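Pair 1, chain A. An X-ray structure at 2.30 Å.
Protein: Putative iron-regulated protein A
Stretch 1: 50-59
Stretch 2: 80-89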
# COMPACT_ATOMS: atom_id res chain seq x y z
N ASP A 50 8.77 10.74 -2.66
CA ASP A 50 9.43 10.32 -1.42
C ASP A 50 9.78 8.86 -1.61
O ASP A 50 10.86 8.42 -1.21
CB ASP A 50 8.49 10.52 -0.22
CG ASP A 50 9.07 10.05 1.15
OD1 ASP A 50 10.26 10.33 1.45
OD2 ASP A 50 8.29 9.45 1.95
N MSE A 51 8.86 8.09 -2.19
CA MSE A 51 9.16 6.70 -2.53
C MSE A 51 10.41 6.58 -3.47
O MSE A 51 11.29 5.77 -3.21
CB MSE A 51 7.96 6.01 -3.17
CG MSE A 51 8.07 4.46 -3.12
SE MSE A 51 6.57 3.67 -4.02
CE MSE A 51 7.39 1.87 -4.08
N LEU A 52 10.51 7.40 -4.52
CA LEU A 52 11.64 7.25 -5.44
C LEU A 52 12.92 7.56 -4.68
O LEU A 52 13.90 6.80 -4.79
CB LEU A 52 11.51 8.10 -6.72
CG LEU A 52 12.66 8.05 -7.74
CD1 LEU A 52 12.97 6.62 -8.20
CD2 LEU A 52 12.41 8.97 -8.93
N THR A 53 12.91 8.62 -3.87
CA THR A 53 14.10 9.02 -3.12
C THR A 53 14.48 7.86 -2.20
O THR A 53 15.63 7.43 -2.20
CB THR A 53 13.90 10.35 -2.33
OG1 THR A 53 13.62 11.43 -3.23
CG2 THR A 53 15.14 10.68 -1.49
N LYS A 54 13.52 7.29 -1.47
CA LYS A 54 13.82 6.25 -0.50
C LYS A 54 14.21 4.94 -1.20
O LYS A 54 15.01 4.17 -0.66
CB LYS A 54 12.67 6.00 0.48
CG LYS A 54 12.07 7.19 1.22
CD LYS A 54 12.73 7.45 2.54
CE LYS A 54 12.22 8.72 3.24
NZ LYS A 54 10.89 8.46 3.84
N MSE A 55 13.64 4.68 -2.39
CA MSE A 55 13.99 3.49 -3.18
C MSE A 55 15.42 3.56 -3.74
O MSE A 55 16.12 2.58 -3.75
CB MSE A 55 12.98 3.22 -4.29
CG MSE A 55 13.14 1.87 -4.97
SE MSE A 55 12.77 0.35 -3.75
CE MSE A 55 10.87 0.34 -3.99
N THR A 56 15.83 4.70 -4.21
CA THR A 56 17.21 4.94 -4.57
C THR A 56 18.14 4.74 -3.37
O THR A 56 19.16 4.10 -3.51
CB THR A 56 17.37 6.32 -5.25
OG1 THR A 56 16.42 6.43 -6.34
CG2 THR A 56 18.89 6.58 -5.74
N ALA A 57 17.79 5.20 -2.17
CA ALA A 57 18.66 4.91 -0.98
C ALA A 57 18.68 3.41 -0.69
O ALA A 57 19.75 2.81 -0.39
CB ALA A 57 18.21 5.66 0.24
N TYR A 58 17.52 2.78 -0.83
CA TYR A 58 17.45 1.36 -0.59
C TYR A 58 18.36 0.55 -1.55
O TYR A 58 19.08 -0.33 -1.09
CB TYR A 58 16.04 0.86 -0.62
CG TYR A 58 15.98 -0.64 -0.73
CD1 TYR A 58 16.08 -1.47 0.38
CD2 TYR A 58 15.78 -1.24 -1.96
CE1 TYR A 58 16.04 -2.88 0.23
CE2 TYR A 58 15.69 -2.62 -2.11
CZ TYR A 58 15.84 -3.43 -1.03
OH TYR A 58 15.82 -4.74 -1.31
N LYS A 59 18.34 0.84 -2.85
CA LYS A 59 19.14 0.09 -3.83
C LYS A 59 20.64 0.35 -3.57
O LYS A 59 21.43 -0.59 -3.58
CB LYS A 59 18.66 0.38 -5.27
CG LYS A 59 19.64 0.24 -6.41
CD LYS A 59 19.76 -1.22 -6.83
CE LYS A 59 20.82 -1.38 -7.92
NZ LYS A 59 21.27 -2.80 -7.90
N ALA A 80 16.62 0.58 5.36
CA ALA A 80 16.23 1.23 4.11
C ALA A 80 14.99 0.51 3.47
O ALA A 80 14.12 1.15 2.91
CB ALA A 80 17.43 1.34 3.16
N TRP A 81 14.90 -0.80 3.61
CA TRP A 81 13.75 -1.57 3.09
C TRP A 81 12.49 -1.12 3.76
O TRP A 81 11.47 -0.81 3.09
CB TRP A 81 14.00 -3.08 3.31
CG TRP A 81 12.91 -3.97 2.81
CD1 TRP A 81 12.81 -4.56 1.56
CD2 TRP A 81 11.67 -4.35 3.50
NE1 TRP A 81 11.64 -5.27 1.45
CE2 TRP A 81 10.92 -5.18 2.58
CE3 TRP A 81 11.14 -4.09 4.75
CZ2 TRP A 81 9.70 -5.72 2.92
CZ3 TRP A 81 9.90 -4.65 5.09
CH2 TRP A 81 9.20 -5.44 4.19
N ARG A 82 12.52 -1.07 5.10
CA ARG A 82 11.38 -0.54 5.89
C ARG A 82 10.98 0.90 5.56
O ARG A 82 9.80 1.24 5.53
CB ARG A 82 11.65 -0.61 7.39
CG ARG A 82 11.82 -2.01 7.96
CD ARG A 82 11.92 -1.93 9.48
NE ARG A 82 12.45 -3.15 10.11
CZ ARG A 82 11.75 -4.27 10.38
NH1 ARG A 82 10.49 -4.38 10.02
NH2 ARG A 82 12.32 -5.28 11.02
N ALA A 83 11.98 1.75 5.36
CA ALA A 83 11.75 3.17 5.12
C ALA A 83 11.12 3.42 3.72
O ALA A 83 10.26 4.24 3.60
CB ALA A 83 13.05 3.96 5.30
N VAL A 84 11.54 2.68 2.69
CA VAL A 84 10.89 2.82 1.37
C VAL A 84 9.48 2.25 1.41
O VAL A 84 8.59 2.68 0.67
CB VAL A 84 11.73 2.26 0.16
CG1 VAL A 84 11.80 0.74 0.10
CG2 VAL A 84 11.15 2.77 -1.12
N ARG A 85 9.27 1.29 2.29
CA ARG A 85 7.97 0.70 2.40
C ARG A 85 6.90 1.62 3.02
O ARG A 85 5.73 1.39 2.79
CB ARG A 85 8.06 -0.61 3.19
CG ARG A 85 6.78 -1.43 3.03
CD ARG A 85 6.98 -2.89 3.28
NE ARG A 85 5.71 -3.59 3.13
CZ ARG A 85 5.26 -4.11 1.99
NH1 ARG A 85 5.93 -4.05 0.87
NH2 ARG A 85 4.10 -4.71 2.00
N VAL A 86 7.31 2.62 3.81
CA VAL A 86 6.35 3.56 4.42
C VAL A 86 5.57 4.24 3.31
O VAL A 86 4.36 4.09 3.24
CB VAL A 86 6.98 4.51 5.45
CG1 VAL A 86 5.97 5.55 5.96
CG2 VAL A 86 7.57 3.70 6.64
N PRO A 87 6.26 4.91 2.37
CA PRO A 87 5.47 5.66 1.39
C PRO A 87 4.72 4.79 0.41
O PRO A 87 3.66 5.17 -0.06
CB PRO A 87 6.51 6.55 0.68
CG PRO A 87 7.80 5.93 0.98
CD PRO A 87 7.66 5.28 2.34
N TRP A 88 5.26 3.61 0.14
CA TRP A 88 4.56 2.71 -0.73
C TRP A 88 3.25 2.30 -0.08
O TRP A 88 2.22 2.27 -0.73
CB TRP A 88 5.41 1.49 -1.06
CG TRP A 88 4.63 0.36 -1.68
CD1 TRP A 88 4.40 -0.87 -1.13
CD2 TRP A 88 3.94 0.33 -2.97
NE1 TRP A 88 3.65 -1.63 -1.95
CE2 TRP A 88 3.34 -0.97 -3.07
CE3 TRP A 88 3.77 1.22 -4.00
CZ2 TRP A 88 2.58 -1.35 -4.15
CZ3 TRP A 88 3.00 0.84 -5.10
CH2 TRP A 88 2.42 -0.42 -5.16
N GLU A 89 3.27 1.96 1.20
CA GLU A 89 2.04 1.50 1.82
C GLU A 89 1.10 2.70 2.07
O GLU A 89 -0.11 2.53 2.06
CB GLU A 89 2.33 0.77 3.13
CG GLU A 89 2.98 -0.57 3.01
CD GLU A 89 2.15 -1.59 2.26
OE1 GLU A 89 1.12 -2.06 2.76
OE2 GLU A 89 2.55 -1.96 1.16
O HOH W 1 15.00 3.55 2.10
O HOH W 2 10.10 6.37 5.41

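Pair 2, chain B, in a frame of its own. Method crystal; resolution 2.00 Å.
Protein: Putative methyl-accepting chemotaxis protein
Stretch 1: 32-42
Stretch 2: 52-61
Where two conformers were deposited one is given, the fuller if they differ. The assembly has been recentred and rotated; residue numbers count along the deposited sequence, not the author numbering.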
# COMPACT_ATOMS: atom_id res chain seq x y z
N PHE B 32 1.25 -5.34 4.80
CA PHE B 32 -0.14 -5.74 5.04
C PHE B 32 -0.28 -7.23 4.74
O PHE B 32 -0.96 -7.95 5.48
CB PHE B 32 -1.18 -4.92 4.27
CG PHE B 32 -1.26 -3.47 4.67
CD1 PHE B 32 -1.09 -3.08 5.99
CD2 PHE B 32 -1.64 -2.51 3.75
CE1 PHE B 32 -1.19 -1.75 6.37
CE2 PHE B 32 -1.75 -1.18 4.13
CZ PHE B 32 -1.52 -0.80 5.44
N ARG B 33 0.36 -7.70 3.68
CA ARG B 33 0.27 -9.09 3.36
C ARG B 33 0.79 -9.91 4.54
O ARG B 33 0.10 -10.80 5.02
CB ARG B 33 1.04 -9.44 2.08
CG ARG B 33 0.32 -9.05 0.80
CD ARG B 33 1.13 -9.42 -0.42
NE ARG B 33 0.38 -9.21 -1.64
CZ ARG B 33 0.85 -9.45 -2.86
NH1 ARG B 33 2.09 -9.89 -3.01
NH2 ARG B 33 0.08 -9.26 -3.92
N PHE B 34 1.99 -9.58 5.00
CA PHE B 34 2.62 -10.29 6.08
C PHE B 34 1.66 -10.52 7.25
O PHE B 34 1.63 -11.61 7.79
CB PHE B 34 3.83 -9.51 6.61
CG PHE B 34 4.33 -10.03 7.93
CD1 PHE B 34 5.13 -11.16 7.98
CD2 PHE B 34 3.97 -9.41 9.11
CE1 PHE B 34 5.57 -11.65 9.20
CE2 PHE B 34 4.42 -9.90 10.33
CZ PHE B 34 5.21 -11.03 10.37
N VAL B 35 0.90 -9.50 7.63
CA VAL B 35 0.00 -9.58 8.76
C VAL B 35 -1.10 -10.61 8.48
O VAL B 35 -1.51 -11.31 9.38
CB VAL B 35 -0.60 -8.21 9.10
CG1 VAL B 35 -1.70 -8.33 10.15
CG2 VAL B 35 0.46 -7.22 9.55
N THR B 36 -1.58 -10.68 7.24
CA THR B 36 -2.65 -11.61 6.90
C THR B 36 -2.09 -13.02 6.73
O THR B 36 -2.66 -13.99 7.25
CB THR B 36 -3.39 -11.18 5.64
OG1 THR B 36 -2.51 -11.30 4.52
CG2 THR B 36 -3.93 -9.77 5.71
N ARG B 37 -0.97 -13.11 6.02
CA ARG B 37 -0.29 -14.38 5.75
C ARG B 37 -0.09 -15.13 7.08
O ARG B 37 -0.54 -16.27 7.25
CB ARG B 37 1.08 -14.09 5.12
CG ARG B 37 1.07 -13.06 4.00
CD ARG B 37 0.94 -13.55 2.56
NE ARG B 37 2.21 -14.06 2.04
CZ ARG B 37 2.46 -14.29 0.76
NH1 ARG B 37 3.63 -14.78 0.39
NH2 ARG B 37 1.54 -14.02 -0.15
N LEU B 38 0.55 -14.43 8.02
CA LEU B 38 0.93 -14.98 9.34
C LEU B 38 -0.31 -15.39 10.16
O LEU B 38 -0.28 -16.39 10.89
CB LEU B 38 1.75 -13.95 10.11
CG LEU B 38 2.26 -14.41 11.48
CD1 LEU B 38 2.99 -15.74 11.35
CD2 LEU B 38 3.16 -13.36 12.12
N SER B 39 -1.36 -14.59 10.06
CA SER B 39 -2.59 -14.86 10.79
C SER B 39 -3.21 -16.19 10.33
O SER B 39 -3.62 -17.02 11.16
CB SER B 39 -3.55 -13.71 10.66
OG SER B 39 -4.78 -13.99 11.30
N ARG B 40 -3.27 -16.42 9.01
CA ARG B 40 -3.86 -17.66 8.49
C ARG B 40 -3.01 -18.87 8.94
O ARG B 40 -3.57 -19.93 9.28
CB ARG B 40 -4.00 -17.63 6.97
CG ARG B 40 -4.89 -16.51 6.45
CD ARG B 40 -5.26 -16.72 4.99
NE ARG B 40 -4.10 -17.06 4.18
CZ ARG B 40 -3.26 -16.17 3.64
NH1 ARG B 40 -3.44 -14.88 3.84
NH2 ARG B 40 -2.24 -16.59 2.90
N ALA B 41 -1.69 -18.71 8.94
CA ALA B 41 -0.81 -19.80 9.38
C ALA B 41 -1.07 -20.13 10.86
O ALA B 41 -1.04 -21.30 11.26
CB ALA B 41 0.64 -19.45 9.13
N MSE B 42 -1.37 -19.10 11.67
CA MSE B 42 -1.63 -19.27 13.11
C MSE B 42 -2.99 -19.86 13.42
O MSE B 42 -3.15 -20.56 14.42
CB MSE B 42 -1.43 -17.95 13.84
CG MSE B 42 0.06 -17.62 13.82
SE MSE B 42 0.95 -18.51 15.34
CE MSE B 42 2.02 -19.79 14.31
N ASP B 52 2.17 -23.60 7.74
CA ASP B 52 3.12 -23.36 6.67
C ASP B 52 3.53 -21.92 6.85
O ASP B 52 2.71 -21.03 6.70
CB ASP B 52 2.52 -23.54 5.27
CG ASP B 52 3.50 -22.98 4.12
OD1 ASP B 52 4.69 -23.09 4.39
OD2 ASP B 52 2.99 -22.53 3.07
N PHE B 53 4.79 -21.70 7.22
CA PHE B 53 5.29 -20.34 7.44
C PHE B 53 6.00 -19.80 6.20
O PHE B 53 6.31 -18.61 6.16
CB PHE B 53 6.26 -20.30 8.61
CG PHE B 53 5.62 -20.60 9.94
CD1 PHE B 53 4.68 -19.73 10.47
CD2 PHE B 53 5.96 -21.73 10.67
CE1 PHE B 53 4.08 -19.99 11.69
CE2 PHE B 53 5.37 -21.98 11.90
CZ PHE B 53 4.43 -21.11 12.40
N ALA B 54 6.22 -20.65 5.19
CA ALA B 54 6.95 -20.26 3.96
C ALA B 54 6.46 -18.92 3.39
O ALA B 54 7.30 -18.07 3.03
CB ALA B 54 6.86 -21.37 2.94
N PRO B 55 5.11 -18.73 3.27
CA PRO B 55 4.52 -17.50 2.70
C PRO B 55 4.73 -16.23 3.55
O PRO B 55 4.97 -15.14 3.01
CB PRO B 55 3.01 -17.75 2.56
CG PRO B 55 2.75 -19.00 3.37
CD PRO B 55 4.06 -19.74 3.45
N ALA B 56 4.58 -16.36 4.87
CA ALA B 56 4.80 -15.19 5.72
C ALA B 56 6.27 -14.77 5.62
O ALA B 56 6.57 -13.59 5.44
CB ALA B 56 4.40 -15.49 7.14
N ARG B 57 7.16 -15.76 5.70
CA ARG B 57 8.60 -15.52 5.57
C ARG B 57 8.88 -14.80 4.25
O ARG B 57 9.78 -13.96 4.18
CB ARG B 57 9.40 -16.83 5.60
CG ARG B 57 9.49 -17.52 6.96
CD ARG B 57 10.06 -18.93 6.84
NE ARG B 57 10.15 -19.61 8.13
CZ ARG B 57 10.44 -20.90 8.31
NH1 ARG B 57 10.48 -21.41 9.53
NH2 ARG B 57 10.66 -21.68 7.27
N GLN B 58 8.13 -15.16 3.20
CA GLN B 58 8.31 -14.55 1.89
C GLN B 58 7.99 -13.05 1.96
O GLN B 58 8.69 -12.24 1.38
CB GLN B 58 7.43 -15.23 0.84
CG GLN B 58 7.36 -14.49 -0.49
CD GLN B 58 6.58 -15.25 -1.53
OE1 GLN B 58 5.64 -14.73 -2.13
NE2 GLN B 58 6.95 -16.50 -1.75
N SER B 59 6.90 -12.72 2.65
CA SER B 59 6.47 -11.35 2.77
C SER B 59 7.49 -10.55 3.61
O SER B 59 7.89 -9.47 3.21
CB SER B 59 5.07 -11.28 3.33
OG SER B 59 4.15 -11.89 2.42
N LEU B 60 7.91 -11.10 4.75
CA LEU B 60 8.89 -10.46 5.60
C LEU B 60 10.15 -10.18 4.78
O LEU B 60 10.67 -9.07 4.77
CB LEU B 60 9.19 -11.36 6.80
CG LEU B 60 10.21 -10.84 7.82
CD1 LEU B 60 9.98 -11.45 9.18
CD2 LEU B 60 11.64 -11.09 7.37
N GLU B 61 10.59 -11.19 4.04
CA GLU B 61 11.77 -11.05 3.21
C GLU B 61 11.53 -9.99 2.11
O GLU B 61 12.44 -9.23 1.80
CB GLU B 61 12.18 -12.40 2.61
CG GLU B 61 13.61 -12.76 2.94
CD GLU B 61 14.62 -11.74 2.46
OE1 GLU B 61 15.69 -11.63 3.09
OE2 GLU B 61 14.34 -11.05 1.46

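Both pairs consist of two nearly antiparallel helices whose axes approach to 8.4 Å, with signed crossing angles of -163° in pair 1 and -162° in pair 2. The N, CA and C atoms of 14 central residues superpose with an RMSD of 0.4 Å, and the buried surfaces are almost equal, 550 and 542 Å². The register is also shared: Met A51 lies across from Pro A87 as Phe B34 does from Ser B59, and Lys A54 lies across from Val A84 as Arg B37 does from Ala B56.

At the centre, Val A84 matches Ala B56. In pair 1 the valine is the knob, seated among Met A51, Lys A54, Met A55 and Tyr A58; its CG2 lies 3.7 Å from CB of Met A55 and 4.0 Å from CG of Met A51. The smaller Ala B56 makes looser contact, its CB lying 4.3 Å from CB of Leu B38, the match of Met A55. Here the knob comes from the other helix: Arg B37 sits among Pro B55, Ala B56, Gln B58 and Ser B59.

Lys A54 and Arg B37 both point CA-to-CB toward the partner helix, but their charged ends are used differently. Lys A54 turns back along its own helix to form a salt bridge with Asp A50 (NZ to OD1, 3.1 Å), and reaches the second helix through water 2, which accepts from NZ of Lys A54 at 2.7 Å and donates to O of Ala A83 at 2.8 Å. Arg B37 dispenses with a mediator at the matching carbonyl: its NE and NH1 both donate to O of Pro B55, at 3.1 and 3.0 Å, while NH1 adds a weak bond to OE1 of Gln B58 at 3.2 Å. Pair 1 has no direct hydrogen bond between its stretches.

Toward one end, selenomethionine Met A51 and Phe B34 fill similar space. The methyl CE of Met A51 packs 3.6 Å from CB of Trp A88, whereas CD1 of Phe B34 lies 4.2 Å from CB of Leu B60, the match of Trp A88.

The other end diverges most. Tyr A58 receives the edge of Trp A81 on its ring face, with centroids 5.7 Å apart and planes at 64°. Its match, Ala B41, offers only a methyl group, whose CB lies 4.3 Å from CD1 of Phe B53, the counterpart of Trp A81. The edge of the Phe B53 ring instead meets selenomethionine Met B42, with CE1 of Phe B53 3.3 Å from CE of Met B42.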